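Local coordinates for protein CofB (Escherichia coli, PDB 5AX6) that serves as a minor pilin subunit of the CFA/III type IVb pilus, forms a homotrimer and probably takes part in pilus assembly, at the interface of chains A and B. Numbering follows the deposited sequence. Chains: chain A/B, CofB.

Contact 1: the interface of chains A and B. Residues chain A 240; chain B 27, 29-31, 40, 105.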
# COMPACT_ATOMS: atom_id res chain seq x y z
N ARG A 240 18.94 1.35 6.11
CA ARG A 240 19.41 0.83 7.40
C ARG A 240 18.88 1.58 8.64
O ARG A 240 19.21 1.21 9.77
CB ARG A 240 20.94 0.78 7.41
CG ARG A 240 21.51 -0.29 6.46
CD ARG A 240 23.04 -0.31 6.41
NE ARG A 240 23.63 -0.41 7.74
CZ ARG A 240 23.61 -1.51 8.49
NH1 ARG A 240 23.03 -2.61 8.03
NH2 ARG A 240 24.17 -1.51 9.69
N GLU B 27 28.74 3.77 6.21
CA GLU B 27 28.05 3.08 7.30
C GLU B 27 28.87 3.14 8.58
O GLU B 27 29.83 2.40 8.73
CB GLU B 27 27.75 1.62 6.93
CG GLU B 27 26.78 1.48 5.78
CD GLU B 27 26.53 0.03 5.35
OE1 GLU B 27 26.99 -0.90 6.04
OE2 GLU B 27 25.88 -0.16 4.30
N GLN B 29 27.64 2.42 11.56
CA GLN B 29 27.22 1.18 12.20
C GLN B 29 27.04 0.13 11.11
O GLN B 29 26.38 0.38 10.10
CB GLN B 29 25.91 1.38 12.97
CG GLN B 29 26.02 2.37 14.13
CD GLN B 29 26.94 1.90 15.24
OE1 GLN B 29 28.04 2.44 15.44
NE2 GLN B 29 26.51 0.90 15.99
N ILE B 30 27.64 -1.04 11.29
CA ILE B 30 27.55 -2.08 10.26
C ILE B 30 27.02 -3.38 10.82
O ILE B 30 27.14 -3.64 12.01
CB ILE B 30 28.92 -2.36 9.58
CG1 ILE B 30 29.95 -2.77 10.63
CG2 ILE B 30 29.40 -1.14 8.85
CD1 ILE B 30 31.28 -3.22 10.03
N THR B 31 26.45 -4.20 9.94
CA THR B 31 25.97 -5.52 10.32
C THR B 31 27.04 -6.58 10.02
O THR B 31 27.48 -6.70 8.88
CB THR B 31 24.66 -5.90 9.59
OG1 THR B 31 23.67 -4.88 9.80
CG2 THR B 31 24.12 -7.23 10.10
N GLU B 40 24.97 -5.69 15.20
CA GLU B 40 25.41 -4.36 14.81
C GLU B 40 26.65 -3.99 15.58
O GLU B 40 26.68 -4.10 16.81
CB GLU B 40 24.33 -3.30 15.05
CG GLU B 40 23.00 -3.60 14.40
CD GLU B 40 23.10 -3.67 12.90
OE1 GLU B 40 23.37 -2.62 12.27
OE2 GLU B 40 22.91 -4.78 12.35
N LYS B 105 26.97 -8.53 4.22
CA LYS B 105 26.85 -8.36 2.78
C LYS B 105 28.22 -8.06 2.20
O LYS B 105 29.08 -7.58 2.92
CB LYS B 105 25.89 -7.21 2.48
CG LYS B 105 26.45 -5.86 3.00
CD LYS B 105 25.52 -4.69 2.75
CE LYS B 105 25.94 -3.44 3.55
NZ LYS B 105 24.85 -2.42 3.56
O HOH W 1 24.40 1.96 8.88
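A:Arg240 reaches from a loop into a polar notch on the type IVb pilin domain of chain B, where B:Thr31, B:Glu40, B:Glu27 and the backbone of B:Gln29 surround its guanidinium. Direct hydrogen bonds come from the two terminal nitrogens. A:Arg240 NH1 donates to the hydroxyl OG1 of B:Thr31 at 2.9 Å, a fairly straight bond with the oxygen at the guanidinium edge, close to its plane. A:Arg240 NH2 donates to the main-chain O of B:Gln29 at 2.9 Å, rising above the carbonyl plane instead of meeting a lone pair. The remaining nitrogen works through water: A:Arg240 NE meets water 1 at 2.7 Å, and the water meets the same B:Gln29 O at 2.8 Å.

Charge adds two salt bridges. A:Arg240 NH2 faces the carboxylate OE1 of B:Glu40 at 2.9 Å, although the hydrogen bond in this pair is bent and weak. The longer bridge, A:Arg240 NE to OE1 of B:Glu27 at 3.8 Å, has the guanidinium and carboxylate planes only 19° apart. A bend at chi3 (53°) of A:Arg240 turns the flat head between these groups, with CD packed against the B:Glu27 carboxylate.

Chain B supplies the second shell. B:Thr31 OG1 donates to OE2 of B:Glu40 at 2.7 Å, on its syn lone pair, which ties together two partners of the arginine. NZ of B:Lys105 likewise reaches the syn side of B:Glu27 OE2 at 2.6 Å and probably helps to hold that carboxylate.

Contact 2: the interface of chains A and B. Residues chain A 270, 281-283, 296-297, 312; chain B 284-285, 296.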
# COMPACT_ATOMS: atom_id res chain seq x y z
N LEU A 270 -2.22 2.95 7.22
CA LEU A 270 -2.43 4.22 6.55
C LEU A 270 -3.49 5.03 7.29
O LEU A 270 -4.58 4.53 7.54
CB LEU A 270 -2.86 3.98 5.11
CG LEU A 270 -3.18 5.21 4.27
CD1 LEU A 270 -1.91 5.98 3.98
CD2 LEU A 270 -3.91 4.83 2.97
N PRO A 281 -8.96 7.54 4.29
CA PRO A 281 -7.61 7.29 3.77
C PRO A 281 -7.65 6.30 2.62
O PRO A 281 -8.43 5.36 2.65
CB PRO A 281 -6.87 6.71 4.98
CG PRO A 281 -7.94 6.13 5.84
CD PRO A 281 -9.13 7.04 5.66
N GLY A 282 -6.83 6.54 1.62
CA GLY A 282 -6.84 5.67 0.46
C GLY A 282 -5.48 5.37 -0.11
O GLY A 282 -4.57 6.22 -0.11
N LEU A 283 -5.32 4.14 -0.57
CA LEU A 283 -4.16 3.75 -1.35
C LEU A 283 -4.60 3.66 -2.80
O LEU A 283 -5.59 3.00 -3.12
CB LEU A 283 -3.61 2.40 -0.88
CG LEU A 283 -2.97 2.36 0.51
CD1 LEU A 283 -2.89 0.92 0.99
CD2 LEU A 283 -1.58 2.98 0.48
N LEU A 296 -8.26 2.35 -3.28
CA LEU A 296 -8.88 1.53 -2.24
C LEU A 296 -8.98 2.39 -1.00
O LEU A 296 -7.97 2.69 -0.37
CB LEU A 296 -8.05 0.28 -1.93
CG LEU A 296 -8.29 -1.03 -2.67
CD1 LEU A 296 -7.37 -2.13 -2.10
CD2 LEU A 296 -9.77 -1.41 -2.57
N THR A 297 -10.20 2.76 -0.64
CA THR A 297 -10.44 3.79 0.36
C THR A 297 -11.26 3.26 1.52
O THR A 297 -12.22 2.51 1.31
CB THR A 297 -11.17 4.97 -0.27
OG1 THR A 297 -10.41 5.44 -1.38
CG2 THR A 297 -11.38 6.09 0.74
N ILE A 312 -13.89 -1.10 3.09
CA ILE A 312 -13.03 -0.62 2.02
C ILE A 312 -13.86 -0.47 0.75
O ILE A 312 -14.71 -1.32 0.48
CB ILE A 312 -11.87 -1.59 1.73
CG1 ILE A 312 -11.02 -1.75 2.98
CG2 ILE A 312 -11.03 -1.06 0.56
CD1 ILE A 312 -10.59 -0.45 3.54
N CYS B 284 -2.84 -1.85 5.98
CA CYS B 284 -4.05 -1.51 6.71
C CYS B 284 -4.51 -0.08 6.55
O CYS B 284 -3.73 0.82 6.23
CB CYS B 284 -3.85 -1.80 8.20
SG CYS B 284 -3.17 -3.44 8.56
N TRP B 285 -5.80 0.12 6.83
CA TRP B 285 -6.44 1.42 6.88
C TRP B 285 -7.01 1.65 8.28
O TRP B 285 -7.59 0.74 8.86
CB TRP B 285 -7.60 1.51 5.87
CG TRP B 285 -7.27 1.36 4.44
CD1 TRP B 285 -7.22 2.35 3.50
CD2 TRP B 285 -6.97 0.14 3.74
NE1 TRP B 285 -6.89 1.82 2.27
CE2 TRP B 285 -6.73 0.47 2.40
CE3 TRP B 285 -6.87 -1.20 4.14
CZ2 TRP B 285 -6.40 -0.49 1.43
CZ3 TRP B 285 -6.54 -2.15 3.18
CH2 TRP B 285 -6.32 -1.79 1.85
N LEU B 296 -5.47 -5.71 4.69
CA LEU B 296 -5.31 -6.69 3.63
C LEU B 296 -4.04 -7.46 3.92
O LEU B 296 -2.94 -6.92 3.78
CB LEU B 296 -5.21 -6.04 2.24
CG LEU B 296 -6.44 -5.78 1.40
CD1 LEU B 296 -6.04 -5.18 0.04
CD2 LEU B 296 -7.24 -7.08 1.24
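The backbone N of A:Leu270 donates to the carbonyl O of B:Cys284 at 2.8 Å, joining strand 267-271 of chain A to strand 282-285 of chain B, with A:Leu270 and B:Trp285 in a parallel beta bridge. B:Trp285 plunges its indole into chain A. NE1 of B:Trp285 donates to the main-chain O of A:Leu296 at 3.0 Å; the bond is somewhat bent (136° at H), with the oxygen tilted from the ring plane, but it gives the indole nitrogen a partner within an otherwise largely apolar site. The ring is set there by chi1 -62°, which places CG beside the backbone N, and by chi2 -106°. One face receives A:Ile312, whose CD1 methyl sits 4.0 Å from the centroid of the five-membered ring of B:Trp285 in a CH-pi contact. The benzo part is met by A:Leu283 CD1 and A:Leu296 CB, each 3.8 Å from CZ2 of B:Trp285. Beyond the indole, the CD1 methyls of A:Leu296 and B:Leu296 meet at 4.0 Å. With an alanine in place of B:Trp285, the carbonyl of A:Leu296 would probably lose its indole donor and a gap would open beside A:Ile312 and A:Leu283. The site lies in the beta-repeat region, where several chain A strands receive strand 282-285 of chain B.

Contact 3: the interface of chains A and B. Residues chain A 269-270, 281, 298; chain B 285-287, 294.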
# COMPACT_ATOMS: atom_id res chain seq x y z
N VAL A 269 0.09 0.72 8.58
CA VAL A 269 -1.22 1.34 8.71
C VAL A 269 -1.25 2.74 8.10
O VAL A 269 -0.43 3.60 8.43
CB VAL A 269 -1.64 1.43 10.18
CG1 VAL A 269 -3.10 1.87 10.28
CG2 VAL A 269 -1.41 0.09 10.88
N LEU A 270 -2.22 2.95 7.22
CA LEU A 270 -2.43 4.22 6.55
C LEU A 270 -3.49 5.03 7.29
O LEU A 270 -4.58 4.53 7.54
CB LEU A 270 -2.86 3.98 5.11
CG LEU A 270 -3.18 5.21 4.27
CD1 LEU A 270 -1.91 5.98 3.98
CD2 LEU A 270 -3.91 4.83 2.97
N PRO A 281 -8.96 7.54 4.29
CA PRO A 281 -7.61 7.29 3.77
C PRO A 281 -7.65 6.30 2.62
O PRO A 281 -8.43 5.36 2.65
CB PRO A 281 -6.87 6.71 4.98
CG PRO A 281 -7.94 6.13 5.84
CD PRO A 281 -9.13 7.04 5.66
N GLN A 298 -10.91 3.65 2.74
CA GLN A 298 -11.68 3.23 3.89
C GLN A 298 -12.79 4.23 4.17
O GLN A 298 -12.54 5.43 4.25
CB GLN A 298 -10.80 3.09 5.13
CG GLN A 298 -11.54 2.41 6.29
CD GLN A 298 -10.69 2.36 7.55
OE1 GLN A 298 -9.73 3.11 7.68
NE2 GLN A 298 -11.04 1.46 8.47
N TRP B 285 -5.80 0.12 6.83
CA TRP B 285 -6.44 1.42 6.88
C TRP B 285 -7.01 1.65 8.28
O TRP B 285 -7.59 0.74 8.86
CB TRP B 285 -7.60 1.51 5.87
CG TRP B 285 -7.27 1.36 4.44
CD1 TRP B 285 -7.22 2.35 3.50
CD2 TRP B 285 -6.97 0.14 3.74
NE1 TRP B 285 -6.89 1.82 2.27
CE2 TRP B 285 -6.73 0.47 2.40
CE3 TRP B 285 -6.87 -1.20 4.14
CZ2 TRP B 285 -6.40 -0.49 1.43
CZ3 TRP B 285 -6.54 -2.15 3.18
CH2 TRP B 285 -6.32 -1.79 1.85
N ASP B 286 -6.88 2.87 8.80
CA ASP B 286 -7.48 3.18 10.10
C ASP B 286 -8.11 4.57 10.10
O ASP B 286 -7.46 5.56 9.73
CB ASP B 286 -6.42 3.06 11.21
CG ASP B 286 -7.03 2.98 12.60
OD1 ASP B 286 -8.28 2.91 12.73
OD2 ASP B 286 -6.25 2.96 13.57
N LEU B 287 -9.38 4.62 10.47
CA LEU B 287 -10.11 5.88 10.61
C LEU B 287 -9.84 6.53 11.96
O LEU B 287 -10.02 7.74 12.12
CB LEU B 287 -11.61 5.64 10.47
CG LEU B 287 -12.09 5.10 9.13
CD1 LEU B 287 -13.61 4.90 9.16
CD2 LEU B 287 -11.71 6.05 8.01
N LEU B 294 -8.74 -1.95 9.33
CA LEU B 294 -8.96 -3.03 8.38
C LEU B 294 -7.66 -3.33 7.67
O LEU B 294 -6.96 -2.40 7.25
CB LEU B 294 -10.05 -2.66 7.37
CG LEU B 294 -11.41 -2.29 7.98
CD1 LEU B 294 -12.40 -1.96 6.86
CD2 LEU B 294 -11.92 -3.44 8.85
O HOH W 2 -10.47 2.08 11.62
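CB of A:Gln298 packs against CB of B:Trp285 at 3.6 Å, the two side chains sliding past each other in opposite directions. From there the glutamine chain runs out extended, CG lying opposite its own backbone N (chi1 -170°), and CG comes beside the isobutyl group of B:Leu287. The amide carbon CD of A:Gln298 rests 3.5 Å from CG of B:Leu287. At the tip, A:Gln298 OE1 sits 3.1 Å from the backbone N of B:Asp286, but this N-H points away and makes no bond with it. The B:Asp286 N instead donates to O of A:Leu270 at 3.1 Å, nearly in line with that C=O, continuing the parallel pairing of the two strands. A:Gln298 NE2 lies near B:Leu294 CG and reaches water 2 at 3.3 Å. This water also meets the carboxylate OD1 of B:Asp286 at 2.6 Å and the backbone N of B:Leu287, so it couples the glutamine tip to the loop after strand 282-285 of chain B. A:Pro281 CD touches B:Leu287 CD2, and, farther off beside the strand pairing, A:Val269 CG1 reaches CB of B:Asp286 at 3.6 Å. The site extends the strand pairing past the tryptophan and fixes the B:Asp286-B:Leu287 segment against chain A, which probably helps to keep the trimer's repeats in register.

Contact 4: the interface of chains A and B. Residues chain A 349, 351, 406, 426, 481; chain B 401-404.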
# COMPACT_ATOMS: atom_id res chain seq x y z
N THR A 349 -23.14 -19.00 -14.21
CA THR A 349 -24.44 -19.51 -14.62
C THR A 349 -24.36 -19.82 -16.10
O THR A 349 -23.80 -19.04 -16.87
CB THR A 349 -25.55 -18.49 -14.34
OG1 THR A 349 -25.52 -18.15 -12.95
CG2 THR A 349 -26.94 -19.05 -14.69
N TYR A 351 -26.86 -21.38 -19.35
CA TYR A 351 -28.15 -21.88 -19.84
C TYR A 351 -27.90 -23.03 -20.82
O TYR A 351 -27.09 -22.90 -21.74
CB TYR A 351 -28.97 -20.77 -20.52
CG TYR A 351 -30.26 -21.29 -21.14
CD1 TYR A 351 -31.45 -21.28 -20.41
CD2 TYR A 351 -30.29 -21.79 -22.43
CE1 TYR A 351 -32.63 -21.77 -20.96
CE2 TYR A 351 -31.47 -22.28 -22.98
CZ TYR A 351 -32.62 -22.26 -22.25
OH TYR A 351 -33.80 -22.73 -22.78
N ALA A 406 -35.49 -24.34 -16.27
CA ALA A 406 -35.68 -23.05 -16.94
C ALA A 406 -36.88 -23.07 -17.89
O ALA A 406 -37.56 -22.05 -18.04
CB ALA A 406 -34.41 -22.65 -17.68
N LEU A 426 -32.54 -19.84 -25.54
CA LEU A 426 -33.42 -19.14 -24.62
C LEU A 426 -34.25 -18.04 -25.30
O LEU A 426 -35.39 -17.79 -24.92
CB LEU A 426 -32.59 -18.55 -23.48
CG LEU A 426 -33.31 -17.70 -22.42
CD1 LEU A 426 -34.42 -18.50 -21.74
CD2 LEU A 426 -32.27 -17.17 -21.42
N ASN A 481 -30.96 -23.87 -16.00
CA ASN A 481 -29.89 -22.97 -15.62
C ASN A 481 -28.95 -23.69 -14.68
O ASN A 481 -29.37 -24.14 -13.62
CB ASN A 481 -30.45 -21.70 -14.97
CG ASN A 481 -31.28 -20.88 -15.95
OD1 ASN A 481 -32.46 -20.61 -15.72
ND2 ASN A 481 -30.66 -20.50 -17.04
N LEU B 401 -28.94 -12.63 -18.63
CA LEU B 401 -30.09 -12.84 -17.78
C LEU B 401 -30.61 -14.25 -17.99
O LEU B 401 -30.69 -14.72 -19.12
CB LEU B 401 -31.19 -11.79 -18.06
CG LEU B 401 -32.44 -11.82 -17.18
CD1 LEU B 401 -33.08 -10.44 -17.06
CD2 LEU B 401 -33.47 -12.84 -17.66
N SER B 402 -30.93 -14.93 -16.89
CA SER B 402 -31.59 -16.23 -16.95
C SER B 402 -32.78 -16.23 -16.01
O SER B 402 -32.88 -15.37 -15.13
CB SER B 402 -30.64 -17.37 -16.58
OG SER B 402 -29.96 -17.84 -17.73
N ALA B 403 -33.70 -17.17 -16.21
CA ALA B 403 -34.88 -17.30 -15.36
C ALA B 403 -35.09 -18.78 -15.02
O ALA B 403 -35.07 -19.62 -15.92
CB ALA B 403 -36.12 -16.72 -16.05
N SER B 404 -35.23 -19.09 -13.73
CA SER B 404 -35.50 -20.46 -13.29
C SER B 404 -36.87 -20.50 -12.62
O SER B 404 -37.27 -19.53 -11.98
CB SER B 404 -34.43 -20.94 -12.31
OG SER B 404 -33.13 -20.84 -12.87
O HOH W 3 -33.39 -18.96 -18.41
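CG of A:Asn481 packs on CB of B:Ser402 at 3.6 Å. Methyls of chain A meet the chain B backbone nearby: A:Leu426 CD2 lies 3.7 Å from O of B:Leu401, and A:Ala406 CB 3.6 Å from O of B:Ala403. Within chain A, CB of A:Leu426 stands over the centre of the A:Tyr351 ring and ND2 of A:Asn481 lies at the ring's edge, a backing that should help to position the amide. A chi1 of -65° sets the A:Asn481 amide beside its own backbone N. As modelled, A:Asn481 ND2 hydrogen-bonds OG of B:Ser402 at 2.8 Å, and A:Asn481 OD1 receives OG of B:Ser404 at 2.9 Å. A:Asn481 OD1 also lies 2.8 Å from O of B:Ala403, a clash of two acceptors, so the amide's orientation is doubtful; exchanging its O and N would let the nitrogen face that carbonyl. Water 3 takes the backbone N of B:Ala403 almost straight, at 2.9 Å, and also contacts B:Ala403 O and A:Asn481 OD1. Shortening A:Asn481 to an alanine is likely to leave the hydroxyls of B:Ser402 and B:Ser404 without their partner. The site joins C-terminal domains of neighbouring subunits, setting the A:Asn481 side chain, from strand 478-487, against strand 398-409 of chain B to support the homotrimer.

The contacts are strung along the elongated subunit. Contacts 2 and 3 form one continuous patch, their C-alpha centres about 5 Å apart, sharing A:Leu270, A:Pro281 and B:Trp285 and the strands 267-271, 282-285 and 294-302. By the same measure of C-alpha centres, contact 1 lies about 34 Å from contact 2, and contact 4 about 38 Å from contact 2 on the other side; contacts 1 and 4 are about 65 Å apart. The pilin, beta-repeat and C-terminal regions thus each contribute to the pairing. Because the deposited assembly holds three copies, these contacts would recur around the trimer and probably fix its domains' relative placement.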